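Local structure of glucose-6-phosphate dehydrogenase (Trypanosoma cruzi, 5AQ1) at residues Q244-E249 with E371-I376; L347-N352 with F361-G366; D375-F380 with E395-A400. The protein oxidises glucose 6-phosphate with NADP+ as coenzyme in the first step of the pentose phosphate pathway, probably helping to maintain redox balance in the parasite. All blocks are in the same frame, centred on the assembly; numbering follows the deposited sequence.

Contact 1 (Q244-E249 with E371-I376); sequences QITFKE and ERLLDI. With BG6 (6-O-phosphono-beta-D-glucopyranose), chain F.
Thr246 and Asp375 face each other as an antiparallel hydrogen-bonded pair, their side chains side by side and pointing the same way. Asp375 CG sits between the backbone N and the carbonyl carbon (chi1 75°), which brings OD1 to 3.3 Å from Thr246 CB. One water bonds both side chains, 2.7 Å from Thr246 OG1 and 2.8 Å from Asp375 OD1, and accepts from Gln244 NE2, while Arg364 holds the threonine hydroxyl and Arg377 the other carboxylate oxygen. On the same face, the extended Lys248 crosses Glu371 obliquely; its NZ meets the anti side of OE2 at 3.2 Å in a salt bridge. Beyond the end of strand 240-248, and just before 373-380 begins, Glu249 OE2 accepts a 2.6 Å hydrogen bond from O4 of glucose 6-phosphate, and its OE1 pairs with Lys367. Arg372 turns the edge of its guanidinium to the phosphate, NH2 3.6 Å from O3P; a second water bonds Glu249 OE2 and O1P and, weakly, Arg372 NE. Strands 240-248 and 373-380 are neighbours in the large mixed sheet, flanked by 361-366 and 395-401, and helix 264-282 packs against Ile245, Phe247 and Ile376.

Contact 2 (L347-N352 with F361-G366); sequences LRLHVN and FIIRAG
The ring of Phe361 is the flat group that Val351 meets where the strands run into the connecting loop. Its approach is oblique, neither squarely over a face nor at the rim, and CG2 of Val351 comes 3.7 Å from CE1 of Phe361. The carbonyl O of Leu349 lies near the plane of the ring at its edge, and Trp356, from the loop that joins the strands, adds an edge-to-face ring contact. Phe361 holds CG opposite its own carbonyl carbon (chi1 -77°), a setting that leaves CD1 and CE1 beside the valine methyl.

On the same face of the sheet as the ring, Leu349 and Ile363 continue the apolar surface. They are diagonal neighbours rather than a direct pair, and their side chains pass at a slant with CD1 of Leu349 3.8 Å from CG1 of Ile363. Leu347 stands directly across from Ile363, CB to CB 4.3 Å. Helix 264-282 touches Phe361 and Ile363, while Tyr470 of helix 460-479 lies against both leucines. The other face carries Arg348 and Ile362; the arginine leads away from its partner strand to Glu312 and Ser504.

Two antiparallel hydrogen-bonded pairs tie the backbones together. Leu349 N donates to Phe361 O at 2.8 Å, almost straight at 174°, and Phe361 N returns the bond to Leu349 O. Leu347 and Ile363 repeat the exchange, Leu347 N reaching Ile363 O at 2.7 Å. The chemistry is thus divided: these two pairs bond within the hairpin, whereas Arg348 and Ile362 turn their backbone groups to neighbouring strands. The buried side chains meet through hydrocarbon alone, and the one charged group among the paired residues finds its polar partners beyond the two strands.

Contact 3 (D375-F380 with E395-A400); sequences DIRIQF and ELVIRA
Arg377 and Glu395 link the two strands diagonally through a salt bridge. NH1 of Arg377 lies 2.8 Å from OE1 of Glu395, but the hydrogen bond is weak, bent to 125°, with the guanidinium and carboxylate planes 61° apart. Glu395 keeps CG anti to the backbone N (chi1 -153°) and its chain extended, which carries the carboxylate across to Arg377 and Gln379. NE of the same arginine reaches Asp375 OD2 at 3.0 Å from above that carboxylate's plane, so one guanidinium joins two acids into a network. Val397 CG1 lies over the centre of one guanidinium face, 4.2 Å above its plane. The other oxygen of Glu395, OE2, accepts a bond from Gln379 NE2 at 3.2 Å; the amide and carboxylate planes are nearly parallel, yet the nitrogen stands above the carboxylate rather than in its plane. Tyr506 also binds OE2, giving this buried oxygen two donors, while Arg393 and Lys507 N hold Gln379 OE1.

Apolar contacts occupy the reverse face. Ile376 stands across from Ile398 and Ile378 across from Leu396, each pair with CB atoms 4.1 Å apart. Phe380 runs alongside Leu396, its CE2 4.2 Å from the leucine CB.

Backbone hydrogen bonds join the same two apolar pairs in both directions, the shortest from Ile376 N to Ile398 O at 2.7 Å. Between them lies the non-hydrogen-bonded pair Arg377 with Val397, and further such pairs lie beyond at either end.

Strand 240-248 borders 373-380 on one side, and 405-413 borders 395-401 on the other, where its Tyr407 touches Arg377, Val397 and Arg399. Helix 264-282 packs on Ile376, while Phe380 touches Val230 of a third subunit.

From the N terminus, strand 240-248 comes first and waits longest for its partner: contact 1 closes a loop of more than 120 residues that includes helix 264-282. Nested inside that loop, contact 2 closes the short hairpin of strands 344-349 and 361-366. The chain then enters strand 373-380, whose first residues complete contact 1; Asp375 and Ile376 serve both contacts, and the strand from Asp375 on opens contact 3, which strand 395-401 closes after a short connection. Contacts 2 and 3 are in series along the chain, their nearest atoms about 6 Å apart. Strand 240-248 lies between them, parallel to 361-366 and antiparallel to 373-380, illustrating how a distant strand can unite local pairings in one mixed sheet.

Contact 1 (Q244-E249 with E371-I376)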
loop_
_atom_site.group_PDB
_atom_site.type_symbol
_atom_site.label_atom_id
_atom_site.label_comp_id
_atom_site.label_asym_id
_atom_site.label_seq_id
_atom_site.Cartn_x
_atom_site.Cartn_y
_atom_site.Cartn_z
ATOM N N GLN B 244 17.555 13.164 -1.887
ATOM C CA GLN B 244 18.715 14.021 -2.121
ATOM C C GLN B 244 20.002 13.290 -1.753
ATOM O O GLN B 244 20.105 12.710 -0.672
ATOM C CB GLN B 244 18.607 15.314 -1.313
ATOM C CG GLN B 244 19.564 16.405 -1.778
ATOM C CD GLN B 244 19.583 17.613 -0.864
ATOM O OE1 GLN B 244 19.272 18.723 -1.283
ATOM N NE2 GLN B 244 19.954 17.400 0.389
ATOM N N ILE B 245 20.973 13.320 -2.664
ATOM C CA ILE B 245 22.298 12.750 -2.430
ATOM C C ILE B 245 23.311 13.886 -2.531
ATOM O O ILE B 245 23.395 14.560 -3.563
ATOM C CB ILE B 245 22.625 11.642 -3.453
ATOM C CG1 ILE B 245 21.582 10.519 -3.372
ATOM C CG2 ILE B 245 24.011 11.071 -3.192
ATOM C CD1 ILE B 245 21.632 9.535 -4.522
ATOM N N THR B 246 24.078 14.089 -1.462
ATOM C CA THR B 246 24.917 15.280 -1.317
ATOM C C THR B 246 26.388 14.960 -1.059
ATOM O O THR B 246 26.717 14.142 -0.204
ATOM C CB THR B 246 24.403 16.155 -0.165
ATOM O OG1 THR B 246 23.048 16.532 -0.432
ATOM C CG2 THR B 246 25.260 17.403 0.007
ATOM N N PHE B 247 27.260 15.639 -1.802
ATOM C CA PHE B 247 28.705 15.549 -1.631
ATOM C C PHE B 247 29.246 16.966 -1.479
ATOM O O PHE B 247 29.013 17.816 -2.334
ATOM C CB PHE B 247 29.331 14.847 -2.842
ATOM C CG PHE B 247 30.828 14.961 -2.922
ATOM C CD1 PHE B 247 31.422 16.042 -3.565
ATOM C CD2 PHE B 247 31.649 13.977 -2.386
ATOM C CE1 PHE B 247 32.802 16.149 -3.657
ATOM C CE2 PHE B 247 33.033 14.082 -2.473
ATOM C CZ PHE B 247 33.608 15.165 -3.112
ATOM N N LYS B 248 29.953 17.218 -0.381
ATOM C CA LYS B 248 30.614 18.504 -0.161
ATOM C C LYS B 248 32.041 18.293 0.321
ATOM O O LYS B 248 32.322 17.342 1.049
ATOM C CB LYS B 248 29.877 19.323 0.888
ATOM C CG LYS B 248 28.409 19.582 0.612
ATOM C CD LYS B 248 27.889 20.562 1.647
ATOM C CE LYS B 248 26.378 20.681 1.640
ATOM N NZ LYS B 248 25.946 21.489 2.815
ATOM N N GLU B 249 32.932 19.188 -0.094
ATOM C CA GLU B 249 34.308 19.209 0.391
ATOM C C GLU B 249 34.720 20.648 0.630
ATOM O O GLU B 249 34.265 21.554 -0.075
ATOM C CB GLU B 249 35.255 18.564 -0.624
ATOM C CG GLU B 249 35.356 17.051 -0.510
ATOM C CD GLU B 249 36.286 16.443 -1.550
ATOM O OE1 GLU B 249 36.703 17.157 -2.487
ATOM O OE2 GLU B 249 36.600 15.240 -1.442
ATOM N N GLU B 371 31.573 22.917 4.177
ATOM C CA GLU B 371 31.856 21.742 5.001
ATOM C C GLU B 371 32.213 20.517 4.172
ATOM O O GLU B 371 32.002 20.482 2.961
ATOM C CB GLU B 371 30.655 21.420 5.910
ATOM C CG GLU B 371 29.361 21.084 5.172
ATOM C CD GLU B 371 28.222 20.662 6.094
ATOM O OE1 GLU B 371 28.442 20.537 7.317
ATOM O OE2 GLU B 371 27.095 20.449 5.591
ATOM N N ARG B 372 32.764 19.519 4.850
ATOM C CA ARG B 372 32.930 18.195 4.280
ATOM C C ARG B 372 31.705 17.377 4.662
ATOM O O ARG B 372 31.370 17.273 5.841
ATOM C CB ARG B 372 34.196 17.534 4.819
ATOM C CG ARG B 372 34.406 16.114 4.317
ATOM C CD ARG B 372 35.880 15.737 4.289
ATOM N NE ARG B 372 36.076 14.375 3.796
ATOM C CZ ARG B 372 36.009 13.270 4.540
ATOM N NH1 ARG B 372 35.749 13.331 5.845
ATOM N NH2 ARG B 372 36.206 12.087 3.970
ATOM N N LEU B 373 31.027 16.814 3.667
ATOM C CA LEU B 373 29.817 16.036 3.917
ATOM C C LEU B 373 29.531 15.039 2.811
ATOM O O LEU B 373 29.717 15.329 1.628
ATOM C CB LEU B 373 28.604 16.962 4.062
ATOM C CG LEU B 373 27.252 16.290 4.345
ATOM C CD1 LEU B 373 27.261 15.582 5.693
ATOM C CD2 LEU B 373 26.129 17.310 4.288
ATOM N N LEU B 374 29.093 13.853 3.221
ATOM C CA LEU B 374 28.461 12.900 2.323
ATOM C C LEU B 374 27.234 12.368 3.041
ATOM O O LEU B 374 27.363 11.621 4.016
ATOM C CB LEU B 374 29.406 11.748 1.968
ATOM C CG LEU B 374 28.835 10.658 1.052
ATOM C CD1 LEU B 374 28.534 11.210 -0.332
ATOM C CD2 LEU B 374 29.801 9.491 0.961
ATOM N N ASP B 375 26.048 12.763 2.586
ATOM C CA ASP B 375 24.822 12.228 3.174
ATOM C C ASP B 375 23.735 11.935 2.157
ATOM O O ASP B 375 23.740 12.442 1.030
ATOM C CB ASP B 375 24.313 13.104 4.345
ATOM C CG ASP B 375 23.647 14.412 3.901
ATOM O OD1 ASP B 375 23.542 14.692 2.689
ATOM O OD2 ASP B 375 23.214 15.170 4.798
ATOM N N ILE B 376 22.815 11.080 2.585
ATOM C CA ILE B 376 21.668 10.669 1.798
ATOM C C ILE B 376 20.441 11.089 2.590
ATOM O O ILE B 376 20.350 10.806 3.786
ATOM C CB ILE B 376 21.663 9.139 1.603
ATOM C CG1 ILE B 376 22.930 8.686 0.870
ATOM C CG2 ILE B 376 20.426 8.685 0.838
ATOM C CD1 ILE B 376 23.272 7.232 1.098
HETATM C C1 BG6 F . 38.050 10.714 -5.434
HETATM C C2 BG6 F . 37.873 11.956 -6.305
HETATM O O1 BG6 F . 37.569 9.552 -6.121
HETATM O O5 BG6 F . 37.319 10.874 -4.214
HETATM C C3 BG6 F . 38.328 13.185 -5.534
HETATM O O2 BG6 F . 38.623 11.828 -7.517
HETATM C C4 BG6 F . 37.537 13.263 -4.239
HETATM O O3 BG6 F . 38.137 14.383 -6.293
HETATM C C5 BG6 F . 37.755 11.990 -3.433
HETATM O O4 BG6 F . 37.948 14.413 -3.498
HETATM C C6 BG6 F . 37.004 12.036 -2.105
HETATM O O6 BG6 F . 37.060 10.768 -1.450
HETATM P P BG6 F . 36.652 10.645 0.101
HETATM O O1P BG6 F . 35.260 11.229 0.180
HETATM O O2P BG6 F . 36.684 9.169 0.382
HETATM O O3P BG6 F . 37.716 11.448 0.809
HETATM O O HOH W 1 21.445 14.811 0.813
HETATM O O HOH W 2 35.151 13.866 0.540
#

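Contact 2 (L347-N352 with F361-G366)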
loop_
_atom_site.group_PDB
_atom_site.type_symbol
_atom_site.label_atom_id
_atom_site.label_comp_id
_atom_site.label_asym_id
_atom_site.label_seq_id
_atom_site.Cartn_x
_atom_site.Cartn_y
_atom_site.Cartn_z
ATOM N N LEU B 347 22.021 18.314 -9.923
ATOM C CA LEU B 347 21.250 17.675 -10.985
ATOM C C LEU B 347 19.904 17.224 -10.437
ATOM O O LEU B 347 19.820 16.807 -9.283
ATOM C CB LEU B 347 22.009 16.455 -11.517
ATOM C CG LEU B 347 23.001 16.654 -12.662
ATOM C CD1 LEU B 347 23.911 17.847 -12.446
ATOM C CD2 LEU B 347 23.823 15.390 -12.848
ATOM N N ARG B 348 18.857 17.321 -11.258
ATOM C CA ARG B 348 17.593 16.648 -10.972
ATOM C C ARG B 348 17.419 15.501 -11.958
ATOM O O ARG B 348 17.338 15.721 -13.170
ATOM C CB ARG B 348 16.398 17.602 -11.064
ATOM C CG ARG B 348 15.056 16.905 -10.846
ATOM C CD ARG B 348 13.897 17.873 -10.644
ATOM N NE ARG B 348 13.482 18.527 -11.888
ATOM C CZ ARG B 348 13.464 19.844 -12.113
ATOM N NH1 ARG B 348 13.827 20.721 -11.178
ATOM N NH2 ARG B 348 13.064 20.294 -13.297
ATOM N N LEU B 349 17.364 14.281 -11.434
ATOM C CA LEU B 349 17.159 13.092 -12.253
ATOM C C LEU B 349 15.793 12.480 -11.983
ATOM O O LEU B 349 15.217 12.661 -10.907
ATOM C CB LEU B 349 18.248 12.056 -11.971
ATOM C CG LEU B 349 19.694 12.543 -12.101
ATOM C CD1 LEU B 349 20.657 11.420 -11.757
ATOM C CD2 LEU B 349 19.983 13.083 -13.493
ATOM N N HIS B 350 15.285 11.762 -12.979
ATOM C CA HIS B 350 14.049 11.007 -12.859
ATOM C C HIS B 350 14.342 9.542 -13.158
ATOM O O HIS B 350 15.023 9.228 -14.136
ATOM C CB HIS B 350 13.002 11.535 -13.846
ATOM C CG HIS B 350 12.736 13.000 -13.713
ATOM N ND1 HIS B 350 12.059 13.538 -12.638
ATOM C CD2 HIS B 350 13.066 14.043 -14.512
ATOM C CE1 HIS B 350 11.982 14.849 -12.781
ATOM N NE2 HIS B 350 12.582 15.181 -13.912
ATOM N N VAL B 351 13.839 8.652 -12.310
ATOM C CA VAL B 351 13.900 7.219 -12.569
ATOM C C VAL B 351 12.533 6.794 -13.091
ATOM O O VAL B 351 11.542 6.862 -12.360
ATOM C CB VAL B 351 14.248 6.426 -11.296
ATOM C CG1 VAL B 351 14.430 4.950 -11.618
ATOM C CG2 VAL B 351 15.508 6.985 -10.648
ATOM N N ASN B 352 12.477 6.381 -14.354
ATOM C CA ASN B 352 11.211 6.047 -14.986
ATOM C C ASN B 352 10.809 4.585 -14.810
ATOM O O ASN B 352 10.996 3.751 -15.701
ATOM C CB ASN B 352 11.218 6.407 -16.466
ATOM C CG ASN B 352 9.847 6.280 -17.089
ATOM O OD1 ASN B 352 8.833 6.531 -16.434
ATOM N ND2 ASN B 352 9.801 5.877 -18.348
ATOM N N PHE B 361 14.976 13.034 -7.952
ATOM C CA PHE B 361 16.250 12.693 -7.330
ATOM C C PHE B 361 17.223 13.841 -7.513
ATOM O O PHE B 361 17.604 14.158 -8.638
ATOM C CB PHE B 361 16.812 11.411 -7.934
ATOM C CG PHE B 361 16.137 10.180 -7.427
ATOM C CD1 PHE B 361 14.967 9.724 -8.015
ATOM C CD2 PHE B 361 16.655 9.490 -6.347
ATOM C CE1 PHE B 361 14.337 8.589 -7.544
ATOM C CE2 PHE B 361 16.027 8.355 -5.869
ATOM C CZ PHE B 361 14.868 7.903 -6.468
ATOM N N ILE B 362 17.612 14.461 -6.400
ATOM C CA ILE B 362 18.548 15.576 -6.411
ATOM C C ILE B 362 19.946 15.056 -6.109
ATOM O O ILE B 362 20.206 14.562 -5.014
ATOM C CB ILE B 362 18.197 16.640 -5.349
ATOM C CG1 ILE B 362 16.705 16.985 -5.367
ATOM C CG2 ILE B 362 19.037 17.895 -5.554
ATOM C CD1 ILE B 362 16.201 17.490 -6.699
ATOM N N ILE B 363 20.840 15.156 -7.085
ATOM C CA ILE B 363 22.242 14.805 -6.883
ATOM C C ILE B 363 23.028 16.101 -6.828
ATOM O O ILE B 363 22.973 16.892 -7.771
ATOM C CB ILE B 363 22.816 13.964 -8.045
ATOM C CG1 ILE B 363 21.867 12.825 -8.447
ATOM C CG2 ILE B 363 24.198 13.430 -7.675
ATOM C CD1 ILE B 363 21.854 11.652 -7.496
ATOM N N ARG B 364 23.748 16.336 -5.736
ATOM C CA ARG B 364 24.614 17.509 -5.674
ATOM C C ARG B 364 26.013 17.179 -5.165
ATOM O O ARG B 364 26.199 16.324 -4.297
ATOM C CB ARG B 364 23.971 18.636 -4.859
ATOM C CG ARG B 364 23.554 18.253 -3.457
ATOM C CD ARG B 364 22.875 19.424 -2.777
ATOM N NE ARG B 364 22.783 19.204 -1.340
ATOM C CZ ARG B 364 22.718 20.166 -0.422
ATOM N NH1 ARG B 364 22.731 21.451 -0.769
ATOM N NH2 ARG B 364 22.648 19.834 0.861
ATOM N N ALA B 365 26.993 17.867 -5.739
ATOM C CA ALA B 365 28.394 17.617 -5.454
ATOM C C ALA B 365 29.182 18.888 -5.715
ATOM O O ALA B 365 29.039 19.508 -6.769
ATOM C CB ALA B 365 28.913 16.484 -6.328
ATOM N N GLY B 366 30.003 19.284 -4.751
ATOM C CA GLY B 366 30.825 20.472 -4.907
ATOM C C GLY B 366 32.088 20.447 -4.073
ATOM O O GLY B 366 32.119 19.855 -2.994
#

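Contact 3 (D375-F380 with E395-A400)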
loop_
_atom_site.group_PDB
_atom_site.type_symbol
_atom_site.label_atom_id
_atom_site.label_comp_id
_atom_site.label_asym_id
_atom_site.label_seq_id
_atom_site.Cartn_x
_atom_site.Cartn_y
_atom_site.Cartn_z
ATOM N N ASP B 375 26.048 12.763 2.586
ATOM C CA ASP B 375 24.822 12.228 3.174
ATOM C C ASP B 375 23.735 11.935 2.157
ATOM O O ASP B 375 23.740 12.442 1.030
ATOM C CB ASP B 375 24.313 13.104 4.345
ATOM C CG ASP B 375 23.647 14.412 3.901
ATOM O OD1 ASP B 375 23.542 14.692 2.689
ATOM O OD2 ASP B 375 23.214 15.170 4.798
ATOM N N ILE B 376 22.815 11.080 2.585
ATOM C CA ILE B 376 21.668 10.669 1.798
ATOM C C ILE B 376 20.441 11.089 2.590
ATOM O O ILE B 376 20.350 10.806 3.786
ATOM C CB ILE B 376 21.663 9.139 1.603
ATOM C CG1 ILE B 376 22.930 8.686 0.870
ATOM C CG2 ILE B 376 20.426 8.685 0.838
ATOM C CD1 ILE B 376 23.272 7.232 1.098
ATOM N N ARG B 377 19.510 11.773 1.935
ATOM C CA ARG B 377 18.281 12.207 2.593
ATOM C C ARG B 377 17.051 11.705 1.841
ATOM O O ARG B 377 16.791 12.125 0.717
ATOM C CB ARG B 377 18.261 13.728 2.725
ATOM C CG ARG B 377 19.219 14.245 3.783
ATOM C CD ARG B 377 19.506 15.725 3.616
ATOM N NE ARG B 377 20.457 16.210 4.619
ATOM C CZ ARG B 377 20.156 16.500 5.884
ATOM N NH1 ARG B 377 18.917 16.362 6.343
ATOM N NH2 ARG B 377 21.102 16.936 6.701
ATOM N N ILE B 378 16.313 10.796 2.475
ATOM C CA ILE B 378 15.047 10.301 1.948
ATOM C C ILE B 378 13.928 11.107 2.602
ATOM O O ILE B 378 13.514 10.813 3.729
ATOM C CB ILE B 378 14.832 8.802 2.262
ATOM C CG1 ILE B 378 16.077 7.972 1.924
ATOM C CG2 ILE B 378 13.610 8.268 1.518
ATOM C CD1 ILE B 378 16.423 7.940 0.451
ATOM N N GLN B 379 13.444 12.126 1.899
ATOM C CA GLN B 379 12.399 12.999 2.427
ATOM C C GLN B 379 11.011 12.480 2.057
ATOM O O GLN B 379 10.644 12.447 0.883
ATOM C CB GLN B 379 12.594 14.422 1.907
ATOM C CG GLN B 379 11.621 15.436 2.475
ATOM C CD GLN B 379 12.046 16.863 2.191
ATOM O OE1 GLN B 379 11.551 17.494 1.259
ATOM N NE2 GLN B 379 12.973 17.376 2.986
ATOM N N PHE B 380 10.247 12.088 3.074
ATOM C CA PHE B 380 8.904 11.549 2.879
ATOM C C PHE B 380 7.868 12.654 2.688
ATOM O O PHE B 380 8.137 13.837 2.915
ATOM C CB PHE B 380 8.511 10.642 4.052
ATOM C CG PHE B 380 9.434 9.473 4.245
ATOM C CD1 PHE B 380 9.319 8.339 3.453
ATOM C CD2 PHE B 380 10.438 9.514 5.203
ATOM C CE1 PHE B 380 10.177 7.261 3.619
ATOM C CE2 PHE B 380 11.298 8.439 5.374
ATOM C CZ PHE B 380 11.165 7.310 4.582
ATOM N N GLU B 395 12.066 12.528 7.447
ATOM C CA GLU B 395 13.258 12.392 6.629
ATOM C C GLU B 395 14.178 11.340 7.228
ATOM O O GLU B 395 14.515 11.408 8.408
ATOM C CB GLU B 395 13.972 13.738 6.543
ATOM C CG GLU B 395 14.790 13.935 5.284
ATOM C CD GLU B 395 15.607 15.209 5.329
ATOM O OE1 GLU B 395 16.329 15.421 6.326
ATOM O OE2 GLU B 395 15.532 16.002 4.375
ATOM N N LEU B 396 14.547 10.345 6.427
ATOM C CA LEU B 396 15.596 9.417 6.812
ATOM C C LEU B 396 16.916 9.988 6.313
ATOM O O LEU B 396 17.059 10.287 5.127
ATOM C CB LEU B 396 15.362 8.031 6.214
ATOM C CG LEU B 396 16.391 6.950 6.578
ATOM C CD1 LEU B 396 16.412 6.683 8.076
ATOM C CD2 LEU B 396 16.092 5.678 5.802
ATOM N N VAL B 397 17.866 10.148 7.225
ATOM C CA VAL B 397 19.169 10.697 6.892
ATOM C C VAL B 397 20.245 9.650 7.144
ATOM O O VAL B 397 20.390 9.169 8.267
ATOM C CB VAL B 397 19.470 11.947 7.734
ATOM C CG1 VAL B 397 20.800 12.564 7.326
ATOM C CG2 VAL B 397 18.335 12.954 7.589
ATOM N N ILE B 398 20.972 9.284 6.092
ATOM C CA ILE B 398 22.153 8.440 6.218
ATOM C C ILE B 398 23.373 9.310 5.939
ATOM O O ILE B 398 23.536 9.805 4.823
ATOM C CB ILE B 398 22.123 7.263 5.224
ATOM C CG1 ILE B 398 20.930 6.349 5.515
ATOM C CG2 ILE B 398 23.423 6.466 5.290
ATOM C CD1 ILE B 398 20.494 5.530 4.321
ATOM N N ARG B 399 24.205 9.517 6.957
ATOM C CA ARG B 399 25.433 10.304 6.815
ATOM C C ARG B 399 26.639 9.370 6.827
ATOM O O ARG B 399 26.925 8.738 7.837
ATOM C CB ARG B 399 25.554 11.338 7.942
ATOM C CG ARG B 399 26.704 12.311 7.743
ATOM C CD ARG B 399 26.738 13.407 8.793
ATOM N NE ARG B 399 27.004 12.876 10.130
ATOM C CZ ARG B 399 26.264 13.102 11.216
ATOM N NH1 ARG B 399 25.182 13.874 11.172
ATOM N NH2 ARG B 399 26.619 12.555 12.376
ATOM N N ALA B 400 27.332 9.282 5.698
ATOM C CA ALA B 400 28.484 8.392 5.575
ATOM C C ALA B 400 29.743 9.022 6.151
ATOM O O ALA B 400 30.613 8.315 6.658
ATOM C CB ALA B 400 28.700 8.007 4.121
#